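Local structure of TBC1 domain family member 22A (Homo sapiens, 2QFZ) at residues A[27-32]-A[45-50]; A[83-88]-A[187-192]; A[236-241]-A[298-303]. The protein probably acts as a GTPase-activating protein for Rab family proteins through its all-helical TBC domain, the part of the longer protein held in this chain. One frame throughout, in Å; residues are numbered along the deposited sequence.

Interaction 1 (A[27-32]-A[45-50])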
loop_
_atom_site.group_PDB
_atom_site.type_symbol
_atom_site.label_atom_id
_atom_site.label_comp_id
_atom_site.label_asym_id
_atom_site.label_seq_id
_atom_site.Cartn_x
_atom_site.Cartn_y
_atom_site.Cartn_z
ATOM N N ASP A 27 8.095 19.428 -14.447
ATOM C CA ASP A 27 8.986 20.554 -14.102
ATOM C C ASP A 27 8.711 21.169 -12.718
ATOM O O ASP A 27 9.609 21.631 -12.076
ATOM C CB ASP A 27 8.911 21.655 -15.186
ATOM N N LYS A 28 7.468 21.153 -12.251
ATOM C CA LYS A 28 7.154 21.644 -10.894
ATOM C C LYS A 28 7.667 20.683 -9.796
ATOM O O LYS A 28 8.273 21.116 -8.829
ATOM C CB LYS A 28 5.636 21.872 -10.743
ATOM C CG LYS A 28 5.248 23.221 -10.158
ATOM C CD LYS A 28 4.165 23.916 -10.994
ATOM C CE LYS A 28 2.852 23.126 -11.075
ATOM N NZ LYS A 28 2.067 23.492 -12.292
ATOM N N PHE A 29 7.410 19.386 -9.962
ATOM C CA PHE A 29 7.968 18.355 -9.070
ATOM C C PHE A 29 9.492 18.441 -8.999
ATOM O O PHE A 29 10.078 18.505 -7.911
ATOM C CB PHE A 29 7.574 16.944 -9.556
ATOM C CG PHE A 29 6.239 16.526 -9.104
ATOM C CD1 PHE A 29 6.072 15.910 -7.861
ATOM C CD2 PHE A 29 5.127 16.802 -9.864
ATOM C CE1 PHE A 29 4.821 15.536 -7.436
ATOM C CE2 PHE A 29 3.853 16.440 -9.416
ATOM C CZ PHE A 29 3.712 15.799 -8.223
ATOM N N LYS A 30 10.125 18.487 -10.161
ATOM C CA LYS A 30 11.597 18.506 -10.235
ATOM C C LYS A 30 12.167 19.733 -9.543
ATOM O O LYS A 30 13.177 19.646 -8.856
ATOM C CB LYS A 30 12.068 18.445 -11.685
ATOM C CG LYS A 30 11.844 17.105 -12.319
ATOM C CD LYS A 30 12.381 17.052 -13.758
ATOM N N GLN A 31 11.487 20.868 -9.688
ATOM C CA GLN A 31 11.927 22.090 -9.058
ATOM C C GLN A 31 11.818 21.996 -7.546
ATOM O O GLN A 31 12.753 22.388 -6.853
ATOM C CB GLN A 31 11.161 23.293 -9.580
ATOM C CG GLN A 31 12.014 24.544 -9.570
ATOM C CD GLN A 31 11.270 25.769 -10.016
ATOM O OE1 GLN A 31 10.345 25.693 -10.834
ATOM N NE2 GLN A 31 11.680 26.928 -9.493
ATOM N N LEU A 32 10.694 21.470 -7.032
ATOM C CA LEU A 32 10.561 21.194 -5.570
ATOM C C LEU A 32 11.635 20.242 -5.060
ATOM O O LEU A 32 12.268 20.526 -4.059
ATOM C CB LEU A 32 9.193 20.605 -5.180
ATOM C CG LEU A 32 8.062 21.588 -4.895
ATOM C CD1 LEU A 32 6.735 20.853 -4.824
ATOM C CD2 LEU A 32 8.347 22.313 -3.609
ATOM N N ARG A 45 0.757 18.622 -1.373
ATOM C CA ARG A 45 -0.364 19.213 -2.115
ATOM C C ARG A 45 -0.299 18.881 -3.613
ATOM O O ARG A 45 -1.335 18.695 -4.257
ATOM C CB ARG A 45 -0.424 20.730 -1.881
ATOM C CG ARG A 45 -1.334 21.473 -2.824
ATOM N N LEU A 46 0.908 18.792 -4.178
ATOM C CA LEU A 46 1.026 18.420 -5.593
ATOM C C LEU A 46 0.827 16.903 -5.792
ATOM O O LEU A 46 0.234 16.480 -6.751
ATOM C CB LEU A 46 2.371 18.822 -6.181
ATOM C CG LEU A 46 2.573 20.249 -6.675
ATOM C CD1 LEU A 46 3.825 20.283 -7.528
ATOM C CD2 LEU A 46 1.392 20.766 -7.450
ATOM N N SER A 47 1.356 16.116 -4.877
ATOM C CA SER A 47 1.338 14.644 -4.989
ATOM C C SER A 47 -0.084 14.035 -4.856
ATOM O O SER A 47 -0.356 12.892 -5.315
ATOM C CB SER A 47 2.273 14.075 -3.917
ATOM O OG SER A 47 3.626 14.446 -4.174
ATOM N N TRP A 48 -0.997 14.805 -4.251
ATOM C CA TRP A 48 -2.359 14.337 -3.952
ATOM C C TRP A 48 -3.011 13.929 -5.240
ATOM O O TRP A 48 -3.679 12.930 -5.287
ATOM C CB TRP A 48 -3.182 15.411 -3.232
ATOM C CG TRP A 48 -4.410 14.883 -2.479
ATOM C CD1 TRP A 48 -4.507 14.643 -1.141
ATOM C CD2 TRP A 48 -5.674 14.533 -3.041
ATOM N NE1 TRP A 48 -5.745 14.168 -0.838
ATOM C CE2 TRP A 48 -6.487 14.088 -1.988
ATOM C CE3 TRP A 48 -6.193 14.525 -4.338
ATOM C CZ2 TRP A 48 -7.805 13.654 -2.181
ATOM C CZ3 TRP A 48 -7.538 14.091 -4.528
ATOM C CH2 TRP A 48 -8.303 13.653 -3.453
ATOM N N SER A 49 -2.764 14.693 -6.298
ATOM C CA SER A 49 -3.387 14.485 -7.572
ATOM C C SER A 49 -2.609 13.515 -8.440
ATOM O O SER A 49 -2.903 13.382 -9.618
ATOM C CB SER A 49 -3.605 15.844 -8.255
ATOM O OG SER A 49 -4.350 16.752 -7.401
ATOM N N GLY A 50 -1.640 12.801 -7.842
ATOM C CA GLY A 50 -0.849 11.784 -8.548
ATOM C C GLY A 50 0.547 12.309 -8.867
ATOM O O GLY A 50 0.702 13.492 -9.107
#

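Interaction 2 (A[83-88]-A[187-192])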
loop_
_atom_site.group_PDB
_atom_site.type_symbol
_atom_site.label_atom_id
_atom_site.label_comp_id
_atom_site.label_asym_id
_atom_site.label_seq_id
_atom_site.Cartn_x
_atom_site.Cartn_y
_atom_site.Cartn_z
ATOM N N LYS A 83 23.409 0.907 4.619
ATOM C CA LYS A 83 24.371 0.116 5.386
ATOM C C LYS A 83 23.750 -0.488 6.630
ATOM O O LYS A 83 24.078 -1.588 7.002
ATOM C CB LYS A 83 25.575 0.975 5.793
ATOM C CG LYS A 83 26.461 1.315 4.615
ATOM C CD LYS A 83 27.725 2.022 5.036
ATOM C CE LYS A 83 28.535 2.388 3.823
ATOM N NZ LYS A 83 28.789 1.192 2.948
ATOM N N GLU A 84 22.847 0.233 7.292
ATOM C CA GLU A 84 22.213 -0.308 8.514
ATOM C C GLU A 84 21.405 -1.578 8.193
ATOM O O GLU A 84 21.413 -2.544 8.959
ATOM C CB GLU A 84 21.345 0.768 9.178
ATOM C CG GLU A 84 20.579 0.312 10.388
ATOM N N TYR A 85 20.725 -1.579 7.034
ATOM C CA TYR A 85 19.946 -2.710 6.614
ATOM C C TYR A 85 20.864 -3.870 6.253
ATOM O O TYR A 85 20.597 -5.000 6.598
ATOM C CB TYR A 85 19.056 -2.347 5.408
ATOM C CG TYR A 85 18.282 -3.550 4.871
ATOM C CD1 TYR A 85 17.203 -4.064 5.564
ATOM C CD2 TYR A 85 18.651 -4.179 3.687
ATOM C CE1 TYR A 85 16.512 -5.185 5.100
ATOM C CE2 TYR A 85 17.934 -5.286 3.196
ATOM C CZ TYR A 85 16.867 -5.785 3.920
ATOM O OH TYR A 85 16.136 -6.896 3.460
ATOM N N PHE A 86 21.926 -3.593 5.516
ATOM C CA PHE A 86 22.899 -4.638 5.170
ATOM C C PHE A 86 23.522 -5.290 6.400
ATOM O O PHE A 86 23.813 -6.492 6.382
ATOM C CB PHE A 86 23.998 -4.055 4.319
ATOM C CG PHE A 86 23.517 -3.400 3.064
ATOM C CD1 PHE A 86 22.331 -3.797 2.439
ATOM C CD2 PHE A 86 24.294 -2.413 2.463
ATOM C CE1 PHE A 86 21.915 -3.184 1.231
ATOM C CE2 PHE A 86 23.891 -1.826 1.254
ATOM C CZ PHE A 86 22.678 -2.218 0.656
ATOM N N ALA A 87 23.733 -4.496 7.453
ATOM C CA ALA A 87 24.080 -5.050 8.767
ATOM C C ALA A 87 23.009 -5.984 9.333
ATOM O O ALA A 87 23.343 -6.936 10.015
ATOM C CB ALA A 87 24.393 -3.910 9.786
ATOM N N PHE A 88 21.719 -5.712 9.085
ATOM C CA PHE A 88 20.687 -6.651 9.523
ATOM C C PHE A 88 20.852 -7.968 8.787
ATOM O O PHE A 88 20.752 -8.999 9.393
ATOM C CB PHE A 88 19.235 -6.155 9.314
ATOM C CG PHE A 88 18.885 -4.905 10.032
ATOM C CD1 PHE A 88 19.638 -4.441 11.107
ATOM C CD2 PHE A 88 17.750 -4.189 9.636
ATOM C CE1 PHE A 88 19.278 -3.258 11.748
ATOM C CE2 PHE A 88 17.369 -3.040 10.256
ATOM C CZ PHE A 88 18.122 -2.553 11.328
ATOM N N ILE A 187 17.994 -1.049 -3.744
ATOM C CA ILE A 187 16.551 -1.098 -3.888
ATOM C C ILE A 187 15.879 -1.864 -2.762
ATOM O O ILE A 187 14.873 -1.416 -2.255
ATOM C CB ILE A 187 16.124 -1.706 -5.244
ATOM C CG1 ILE A 187 16.495 -0.758 -6.388
ATOM C CG2 ILE A 187 14.607 -1.978 -5.262
ATOM C CD1 ILE A 187 16.394 -1.395 -7.782
ATOM N N GLU A 188 16.445 -3.012 -2.382
ATOM C CA GLU A 188 15.931 -3.840 -1.312
ATOM C C GLU A 188 15.928 -3.099 0.020
ATOM O O GLU A 188 14.902 -3.161 0.765
ATOM C CB GLU A 188 16.678 -5.199 -1.218
ATOM C CG GLU A 188 16.306 -6.024 0.012
ATOM C CD GLU A 188 17.059 -7.344 0.169
ATOM O OE1 GLU A 188 17.643 -7.805 -0.788
ATOM O OE2 GLU A 188 17.019 -7.945 1.267
ATOM N N ALA A 189 17.031 -2.385 0.324
ATOM C CA ALA A 189 17.115 -1.565 1.550
ATOM C C ALA A 189 16.055 -0.460 1.549
ATOM O O ALA A 189 15.378 -0.253 2.535
ATOM C CB ALA A 189 18.526 -0.906 1.712
ATOM N N ASP A 190 15.965 0.263 0.442
ATOM C CA ASP A 190 14.969 1.341 0.264
ATOM C C ASP A 190 13.542 0.798 0.484
ATOM O O ASP A 190 12.727 1.376 1.212
ATOM C CB ASP A 190 15.111 1.954 -1.154
ATOM C CG ASP A 190 16.469 2.698 -1.371
ATOM O OD1 ASP A 190 17.340 2.774 -0.414
ATOM O OD2 ASP A 190 16.646 3.252 -2.499
ATOM N N THR A 191 13.281 -0.356 -0.103
ATOM C CA THR A 191 11.975 -1.023 0.009
ATOM C C THR A 191 11.668 -1.391 1.464
ATOM O O THR A 191 10.539 -1.115 1.973
ATOM C CB THR A 191 11.911 -2.226 -0.904
ATOM O OG1 THR A 191 12.095 -1.786 -2.240
ATOM C CG2 THR A 191 10.548 -2.967 -0.804
ATOM N N TYR A 192 12.659 -1.942 2.162
ATOM C CA TYR A 192 12.491 -2.274 3.611
ATOM C C TYR A 192 12.163 -1.028 4.436
ATOM O O TYR A 192 11.244 -1.062 5.255
ATOM C CB TYR A 192 13.724 -3.012 4.187
ATOM C CG TYR A 192 13.671 -3.287 5.685
ATOM C CD1 TYR A 192 13.121 -4.477 6.193
ATOM C CD2 TYR A 192 14.147 -2.355 6.595
ATOM C CE1 TYR A 192 13.060 -4.706 7.535
ATOM C CE2 TYR A 192 14.067 -2.593 7.954
ATOM C CZ TYR A 192 13.527 -3.761 8.413
ATOM O OH TYR A 192 13.480 -3.981 9.770
#

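Interaction 3 (A[236-241]-A[298-303])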
loop_
_atom_site.group_PDB
_atom_site.type_symbol
_atom_site.label_atom_id
_atom_site.label_comp_id
_atom_site.label_asym_id
_atom_site.label_seq_id
_atom_site.Cartn_x
_atom_site.Cartn_y
_atom_site.Cartn_z
ATOM N N ASP A 236 -27.209 -6.159 5.682
ATOM C CA ASP A 236 -27.862 -6.765 6.870
ATOM C C ASP A 236 -28.994 -7.686 6.480
ATOM O O ASP A 236 -29.089 -8.817 6.957
ATOM C CB ASP A 236 -28.412 -5.647 7.779
ATOM C CG ASP A 236 -29.012 -6.171 9.118
ATOM O OD1 ASP A 236 -28.334 -6.907 9.849
ATOM O OD2 ASP A 236 -30.171 -5.797 9.461
ATOM N N GLN A 237 -29.862 -7.192 5.602
ATOM C CA GLN A 237 -30.983 -7.988 5.062
ATOM C C GLN A 237 -30.485 -9.330 4.491
ATOM O O GLN A 237 -31.103 -10.354 4.660
ATOM C CB GLN A 237 -31.727 -7.138 4.003
ATOM C CG GLN A 237 -33.066 -7.697 3.498
ATOM C CD GLN A 237 -34.088 -7.915 4.629
ATOM O OE1 GLN A 237 -34.186 -7.118 5.571
ATOM N NE2 GLN A 237 -34.836 -9.002 4.538
ATOM N N HIS A 238 -29.350 -9.333 3.820
ATOM C CA HIS A 238 -28.860 -10.570 3.174
ATOM C C HIS A 238 -27.718 -11.262 3.933
ATOM O O HIS A 238 -26.986 -12.046 3.361
ATOM C CB HIS A 238 -28.491 -10.246 1.723
ATOM C CG HIS A 238 -29.666 -9.782 0.934
ATOM N ND1 HIS A 238 -30.081 -8.464 0.925
ATOM C CD2 HIS A 238 -30.594 -10.479 0.228
ATOM C CE1 HIS A 238 -31.198 -8.370 0.222
ATOM N NE2 HIS A 238 -31.531 -9.576 -0.210
ATOM N N GLU A 239 -27.601 -10.968 5.233
ATOM C CA GLU A 239 -26.684 -11.637 6.146
ATOM C C GLU A 239 -25.222 -11.512 5.736
ATOM O O GLU A 239 -24.451 -12.409 6.002
ATOM C CB GLU A 239 -27.044 -13.140 6.275
ATOM C CG GLU A 239 -28.512 -13.427 6.668
ATOM C CD GLU A 239 -28.776 -13.268 8.151
ATOM O OE1 GLU A 239 -27.835 -12.896 8.889
ATOM O OE2 GLU A 239 -29.923 -13.524 8.585
ATOM N N VAL A 240 -24.828 -10.428 5.080
ATOM C CA VAL A 240 -23.396 -10.197 4.857
ATOM C C VAL A 240 -22.884 -9.248 5.927
ATOM O O VAL A 240 -23.416 -8.141 6.069
ATOM C CB VAL A 240 -23.072 -9.637 3.424
ATOM C CG1 VAL A 240 -21.539 -9.449 3.276
ATOM C CG2 VAL A 240 -23.618 -10.578 2.333
ATOM N N ARG A 241 -21.872 -9.701 6.683
ATOM C CA ARG A 241 -21.199 -8.903 7.709
ATOM C C ARG A 241 -20.018 -8.166 7.087
ATOM O O ARG A 241 -19.331 -8.720 6.250
ATOM C CB ARG A 241 -20.650 -9.802 8.829
ATOM C CG ARG A 241 -21.713 -10.480 9.671
ATOM C CD ARG A 241 -21.100 -11.253 10.788
ATOM N NE ARG A 241 -20.504 -12.521 10.326
ATOM C CZ ARG A 241 -19.225 -12.833 10.401
ATOM N NH1 ARG A 241 -18.327 -11.980 10.904
ATOM N NH2 ARG A 241 -18.835 -14.004 9.962
ATOM N N GLU A 298 -29.077 -4.798 -6.315
ATOM C CA GLU A 298 -29.737 -5.705 -7.242
ATOM C C GLU A 298 -29.460 -7.165 -6.898
ATOM O O GLU A 298 -30.208 -8.062 -7.325
ATOM C CB GLU A 298 -29.227 -5.464 -8.663
ATOM N N GLU A 299 -28.378 -7.409 -6.147
ATOM C CA GLU A 299 -28.006 -8.754 -5.745
ATOM C C GLU A 299 -28.760 -9.181 -4.486
ATOM O O GLU A 299 -28.640 -8.546 -3.446
ATOM C CB GLU A 299 -26.489 -8.833 -5.517
ATOM C CG GLU A 299 -25.994 -10.203 -5.244
ATOM C CD GLU A 299 -26.354 -11.163 -6.336
ATOM O OE1 GLU A 299 -25.665 -11.148 -7.385
ATOM O OE2 GLU A 299 -27.325 -11.935 -6.153
ATOM N N LYS A 300 -29.516 -10.270 -4.592
ATOM C CA LYS A 300 -30.347 -10.777 -3.495
ATOM C C LYS A 300 -30.016 -12.189 -3.029
ATOM O O LYS A 300 -30.619 -12.661 -2.083
ATOM C CB LYS A 300 -31.825 -10.714 -3.905
ATOM C CG LYS A 300 -32.268 -9.308 -4.133
ATOM C CD LYS A 300 -33.585 -9.210 -4.857
ATOM C CE LYS A 300 -34.090 -7.762 -4.785
ATOM N NZ LYS A 300 -32.953 -6.788 -4.832
ATOM N N ASP A 301 -29.070 -12.869 -3.676
ATOM C CA ASP A 301 -28.539 -14.131 -3.146
ATOM C C ASP A 301 -27.354 -13.817 -2.208
ATOM O O ASP A 301 -26.465 -13.091 -2.608
ATOM C CB ASP A 301 -28.097 -15.002 -4.318
ATOM C CG ASP A 301 -27.570 -16.345 -3.878
ATOM O OD1 ASP A 301 -28.360 -17.155 -3.337
ATOM O OD2 ASP A 301 -26.360 -16.588 -4.077
ATOM N N PHE A 302 -27.344 -14.357 -0.966
ATOM C CA PHE A 302 -26.215 -14.148 -0.022
ATOM C C PHE A 302 -24.861 -14.586 -0.592
ATOM O O PHE A 302 -23.871 -13.871 -0.442
ATOM C CB PHE A 302 -26.419 -14.864 1.339
ATOM C CG PHE A 302 -25.123 -14.996 2.156
ATOM C CD1 PHE A 302 -24.622 -13.919 2.899
ATOM C CD2 PHE A 302 -24.378 -16.184 2.133
ATOM C CE1 PHE A 302 -23.413 -14.030 3.616
ATOM C CE2 PHE A 302 -23.170 -16.304 2.852
ATOM C CZ PHE A 302 -22.689 -15.232 3.596
ATOM N N GLN A 303 -24.818 -15.779 -1.192
ATOM C CA GLN A 303 -23.553 -16.378 -1.689
ATOM C C GLN A 303 -22.913 -15.540 -2.807
ATOM O O GLN A 303 -21.708 -15.302 -2.814
ATOM C CB GLN A 303 -23.815 -17.813 -2.192
ATOM C CG GLN A 303 -22.566 -18.629 -2.579
ATOM C CD GLN A 303 -22.904 -19.875 -3.451
ATOM O OE1 GLN A 303 -24.077 -20.167 -3.740
ATOM N NE2 GLN A 303 -21.860 -20.601 -3.865
#

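Interaction 1 (A[27-32]-A[45-50])
Leu46, near the end of helix 40-47, packs against helix 25-34, the two being consecutive helices of this all-helical fold. Its CD1 methyl is the main point of contact, 4.0 Å from Lys28 CB and, at the same 4.0 Å, from Leu32 CD1, so it bridges two residues one turn apart. The same methyl hangs over one face of the Phe29 ring, 4.3 Å above the plane and displaced toward the rim. Phe29 and Leu46 run past each other in opposite directions, so that the tip of the ring reaches the root of the leucine, Phe29 CZ lying 3.9 Å from Leu46 CB. At the ring edge, in plane, Ser47 OG comes within 3.6 Å of Phe29 CE1; this hydroxyl is hydrogen-bonded to Leu43 O, one turn back in its own helix. Farther out, Pro52, Val55 and Thr59 also touch Phe29. A type I turn runs from Ser47 to Gly50, whose positive phi (104°) would press a CB against the preceding carbonyl. The turn is closed by Gly50 N bonding Ser47 O at 2.8 Å, while Gly50 O accepts a hydrogen bond from Arg25 NH2 of helix 25-34.

Interaction 2 (A[83-88]-A[187-192])
Segments 83-88 of helix 74-91 and 187-192 of helix 181-200 cross almost perpendicularly, at 94°, their local axes approaching to 9.4 Å, with Tyr85 and Ala189 nearest in backbone. Tyr85 CD2 rests 3.8 Å from Ala189 CB, and the phenol, with CG anti to the backbone N, reaches across helix 181-200, nearly at right angles to it. One side of its ring, CD1 and CE1, lies over a face of Tyr192, Tyr85 CE1 being 3.5 Å from Tyr192 CG; the ring planes are tilted by 37°, an oblique pair. At the far end Tyr85 OH donates to Glu188 OE2 at 2.6 Å, meeting the anti lone pair of that oxygen, with carboxylate and ring turned 69° apart. Arg132 pairs with Glu188 OE1, which probably keeps this buried carboxylate ionised and fixed as an acceptor. In place of Tyr85 a phenylalanine would lack the hydroxyl and would probably lose the polar tie between the helices. At the flanks Phe86 CE1 touches Ala189 CB, and Phe88 CE2 meets Tyr192 CE2 at 4.0 Å. Helix 124-140 adds Ile133 against Tyr85 and Ile136 against Tyr192, making this a buried aromatic junction of three helices within the all-helical TBC domain.

Interaction 3 (A[236-241]-A[298-303])
Phe302 brings the CD1-CE1 side of its ring up to the backbone that leaves helix 229-237, with CG anti to its own backbone N. Phe302 CD1 is 3.1 Å from His238 O, and Phe302 CE1 is equally close, 3.1 Å, to Glu239 O. His238 O thus lies at the ring edge, while Glu239 O approaches obliquely; Val240 CG2 adds an apolar touch 3.5 Å from Phe302 CD1. These carbonyls are placed by a Schellman motif, in which Glu239 takes positive phi (60°), its N bonds Asp236 O and Val240 N bonds Leu235 O. His238 reaches the other way, its CD2 3.2 Å from Lys300 O and its NE2 3.9 Å from Lys300 CB. His234 O holds ND1 of His238 and so helps fix the ring's rotation; the nearby Lys300 ammonium would probably disfavour a positive charge on it. Asp301 is the N-cap of helix 302-309, its OD2 bonded to Glu304 N. Glu299 OE2 accepts from Asp301 N at 3.2 Å, a nearly straight bond (162°). The contact joins the C-terminal end of helix 229-237 to the N-terminal end of helix 302-309, with Leu305 touching both His238 and Val240, and helix 242-251 flanking through Gln244 on Phe302 and Phe245 on Val240.

How the interactions relate
The three contacts follow one another along the chain without interleaving and none touches another. Interactions 1 and 2 are the closest pair, their centres about 27 Å apart and nearest atoms about 17 Å apart. Interaction 3 lies far from both, with centres about 43 Å from interaction 1 and about 47 Å from interaction 2, and it sits across the chain's centre from interaction 2. They also differ in span: interaction 1 joins consecutive helices, whereas interactions 2 and 3 link helices distant in sequence. Interaction 2 is buried, interaction 3 a surface contact. TBC domains typically supply arginine and glutamine fingers to the Rab; neither signature motif falls within these segments.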